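Local coordinates for protein GTN Reductase (Agrobacterium tumefaciens, PDB 4JIP) that binds FMN in a TIM barrel and, as its family suggests, probably acts as a flavin-dependent oxidoreductase using NADH or NADPH, at residues Ile177-Gly182 with Thr227-Ser232. Numbering follows the deposited sequence.
Sequences IHAANG and TGIRLS. With FMN (flavin mononucleotide), chain B; HBA (p-hydroxybenzaldehyde), chain C.
Ile177 pairs with the strand 227-231 through both of its backbone polar atoms: its N gives a nearly straight bond to Gly228 O (2.7 Å), and its O takes the N-H of Arg230 (2.8 Å). Beyond the His178-Arg230 pair the backbone bonding weakens. Ala179 N reaches Arg230 O only weakly, at 3.1 Å, and where the strands part a water spans from Ala179 O to Ser232 N. Ser232 then takes over with its side chain, OG accepting the N-H of Asn181 at 2.8 Å while also bonded to Glu186.

Apolar contacts fill the side turned to the surrounding helices. Ile177 CD1 meets Thr227 CG2, and Ala179 CB sits against Ile229 CD1 (3.7 Å) and Leu231 CD2; helices 204-222 and 245-256 cover this layer. The segments carry the C-terminal end of strand 174-178 and strand 227-231, fourth and fifth of the eight parallel strands of the TIM barrel, which open onto the flavin.

His178 and Arg230 project from the opposite face to Ile177 and Ile229, into the barrel, and Asn181 joins them from the loop. With CG anti to the backbone N (chi1 -165°), His178 extends to p-hydroxybenzaldehyde: NE2 donates a short hydrogen bond (2.5 Å) to the phenol oxygen O4, at the ring's edge. The other ring nitrogen, ND1, accepts Ala180 N-H, which helps fix the ring's rotation, and FMN O2 lies over one face. Asn181 ND2 donates to the same O4 (2.9 Å), its OD1 being held by Thr271; two N-H donors on one oxygen would probably stabilise a phenolate-like ligand. A bend at chi3 (-137°) lets Arg230 NH1 hydrogen-bond FMN O2 (2.9 Å) and ribityl O2', with NH2 bonding weakly to O2' and O3'.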
loop_
_atom_site.group_PDB
_atom_site.type_symbol
_atom_site.label_atom_id
_atom_site.label_comp_id
_atom_site.label_asym_id
_atom_site.label_seq_id
_atom_site.Cartn_x
_atom_site.Cartn_y
_atom_site.Cartn_z
ATOM N N ILE A 177 4.638 1.714 -4.308
ATOM C CA ILE A 177 3.527 2.014 -5.199
ATOM C C ILE A 177 2.327 1.148 -4.847
ATOM O O ILE A 177 2.390 -0.079 -4.942
ATOM C CB ILE A 177 3.889 1.785 -6.674
ATOM C CG1 ILE A 177 4.950 2.790 -7.137
ATOM C CG2 ILE A 177 2.645 1.898 -7.541
ATOM C CD1 ILE A 177 5.605 2.409 -8.455
ATOM N N HIS A 178 1.234 1.783 -4.430
ATOM C CA HIS A 178 0.012 1.045 -4.127
ATOM C C HIS A 178 -0.662 0.576 -5.429
ATOM O O HIS A 178 -1.293 1.363 -6.141
ATOM C CB HIS A 178 -0.952 1.893 -3.281
ATOM C CG HIS A 178 -2.042 1.103 -2.632
ATOM N ND1 HIS A 178 -2.375 -0.183 -3.013
ATOM C CD2 HIS A 178 -2.882 1.414 -1.607
ATOM C CE1 HIS A 178 -3.365 -0.623 -2.261
ATOM N NE2 HIS A 178 -3.691 0.321 -1.403
ATOM N N ALA A 179 -0.520 -0.712 -5.725
ATOM C CA ALA A 179 -1.104 -1.316 -6.918
ATOM C C ALA A 179 -2.045 -2.445 -6.506
ATOM O O ALA A 179 -2.300 -3.377 -7.273
ATOM C CB ALA A 179 -0.008 -1.847 -7.843
ATOM N N ALA A 180 -2.568 -2.350 -5.289
ATOM C CA ALA A 180 -3.310 -3.457 -4.719
ATOM C C ALA A 180 -4.730 -3.058 -4.339
ATOM O O ALA A 180 -5.142 -1.919 -4.546
ATOM C CB ALA A 180 -2.563 -4.012 -3.506
ATOM N N ASN A 181 -5.469 -4.024 -3.807
ATOM C CA ASN A 181 -6.740 -3.780 -3.135
ATOM C C ASN A 181 -7.807 -3.019 -3.940
ATOM O O ASN A 181 -8.559 -2.210 -3.388
ATOM C CB ASN A 181 -6.476 -3.115 -1.777
ATOM C CG ASN A 181 -5.608 -3.977 -0.872
ATOM O OD1 ASN A 181 -5.598 -5.209 -0.995
ATOM N ND2 ASN A 181 -4.872 -3.339 0.036
ATOM N N GLY A 182 -7.867 -3.277 -5.243
ATOM C CA GLY A 182 -8.916 -2.713 -6.073
ATOM C C GLY A 182 -8.833 -1.215 -6.339
ATOM O O GLY A 182 -9.826 -0.602 -6.739
ATOM N N THR A 227 12.348 2.107 -5.085
ATOM C CA THR A 227 10.968 1.966 -5.542
ATOM C C THR A 227 10.415 0.567 -5.306
ATOM O O THR A 227 10.914 -0.408 -5.866
ATOM C CB THR A 227 10.849 2.222 -7.047
ATOM O OG1 THR A 227 11.273 3.558 -7.350
ATOM C CG2 THR A 227 9.406 2.013 -7.505
ATOM N N GLY A 228 9.371 0.469 -4.490
ATOM C CA GLY A 228 8.692 -0.800 -4.285
ATOM C C GLY A 228 7.261 -0.714 -4.778
ATOM O O GLY A 228 6.820 0.345 -5.208
ATOM N N ILE A 229 6.533 -1.824 -4.699
ATOM C CA ILE A 229 5.153 -1.879 -5.180
ATOM C C ILE A 229 4.369 -2.957 -4.430
ATOM O O ILE A 229 4.896 -4.033 -4.135
ATOM C CB ILE A 229 5.100 -2.118 -6.725
ATOM C CG1 ILE A 229 3.657 -2.152 -7.251
ATOM C CG2 ILE A 229 5.826 -3.400 -7.094
ATOM C CD1 ILE A 229 3.556 -2.055 -8.777
ATOM N N ARG A 230 3.114 -2.668 -4.105
ATOM C CA ARG A 230 2.270 -3.665 -3.457
ATOM C C ARG A 230 1.294 -4.271 -4.456
ATOM O O ARG A 230 0.636 -3.551 -5.190
ATOM C CB ARG A 230 1.499 -3.057 -2.288
ATOM C CG ARG A 230 0.759 -4.095 -1.451
ATOM C CD ARG A 230 0.193 -3.508 -0.166
ATOM N NE ARG A 230 0.413 -4.397 0.974
ATOM C CZ ARG A 230 -0.412 -4.506 2.010
ATOM N NH1 ARG A 230 -1.519 -3.780 2.051
ATOM N NH2 ARG A 230 -0.134 -5.340 3.004
ATOM N N LEU A 231 1.214 -5.598 -4.472
ATOM C CA LEU A 231 0.282 -6.320 -5.326
ATOM C C LEU A 231 -0.632 -7.207 -4.478
ATOM O O LEU A 231 -0.272 -7.621 -3.374
ATOM C CB LEU A 231 1.050 -7.179 -6.326
ATOM C CG LEU A 231 2.014 -6.411 -7.229
ATOM C CD1 LEU A 231 3.002 -7.354 -7.920
ATOM C CD2 LEU A 231 1.246 -5.594 -8.248
ATOM N N SER A 232 -1.813 -7.497 -5.004
ATOM C CA SER A 232 -2.762 -8.371 -4.330
ATOM C C SER A 232 -3.528 -9.154 -5.392
ATOM O O SER A 232 -4.604 -8.745 -5.826
ATOM C CB SER A 232 -3.720 -7.544 -3.480
ATOM O OG SER A 232 -4.318 -6.518 -4.253
HETATM N N1 FMN B . -3.529 -1.740 2.868
HETATM C C2 FMN B . -2.953 -0.829 1.997
HETATM O O2 FMN B . -2.315 -1.213 1.012
HETATM N N3 FMN B . -3.136 0.521 2.194
HETATM C C4 FMN B . -3.829 0.969 3.299
HETATM O O4 FMN B . -3.972 2.178 3.474
HETATM C C4A FMN B . -4.426 0.056 4.162
HETATM N N5 FMN B . -5.191 0.489 5.222
HETATM C C5A FMN B . -5.678 -0.404 6.163
HETATM C C6 FMN B . -6.289 0.062 7.327
HETATM C C7 FMN B . -6.741 -0.833 8.285
HETATM C C7M FMN B . -7.428 -0.316 9.516
HETATM C C8 FMN B . -6.575 -2.200 8.094
HETATM C C8M FMN B . -7.079 -3.177 9.119
HETATM C C9 FMN B . -5.957 -2.665 6.939
HETATM C C9A FMN B . -5.489 -1.771 5.972
HETATM N N10 FMN B . -4.821 -2.213 4.837
HETATM C C10 FMN B . -4.255 -1.303 3.961
HETATM C "C1'" FMN B . -4.527 -3.676 4.644
HETATM C "C2'" FMN B . -3.335 -4.143 5.487
HETATM O "O2'" FMN B . -2.150 -3.533 5.033
HETATM C "C3'" FMN B . -3.177 -5.659 5.433
HETATM O "O3'" FMN B . -3.172 -6.056 4.081
HETATM C "C4'" FMN B . -4.309 -6.369 6.175
HETATM O "O4'" FMN B . -4.487 -5.733 7.422
HETATM C "C5'" FMN B . -4.009 -7.853 6.404
HETATM O "O5'" FMN B . -2.852 -7.931 7.199
HETATM P P FMN B . -2.892 -8.457 8.728
HETATM O O1P FMN B . -1.464 -8.495 9.200
HETATM O O2P FMN B . -3.706 -7.505 9.571
HETATM O O3P FMN B . -3.505 -9.833 8.779
HETATM C "C1'" HBA C . -8.950 0.058 4.609
HETATM O "O1'" HBA C . -9.344 1.146 5.029
HETATM C C1 HBA C . -7.998 -0.052 3.454
HETATM C C2 HBA C . -7.539 1.066 2.772
HETATM C C3 HBA C . -6.651 0.914 1.713
HETATM C C4 HBA C . -6.221 -0.346 1.333
HETATM C C5 HBA C . -6.685 -1.460 2.010
HETATM C C6 HBA C . -7.562 -1.306 3.072
HETATM O O4 HBA C . -5.352 -0.502 0.276
HETATM O O HOH W 1 -2.564 -6.145 -7.360
#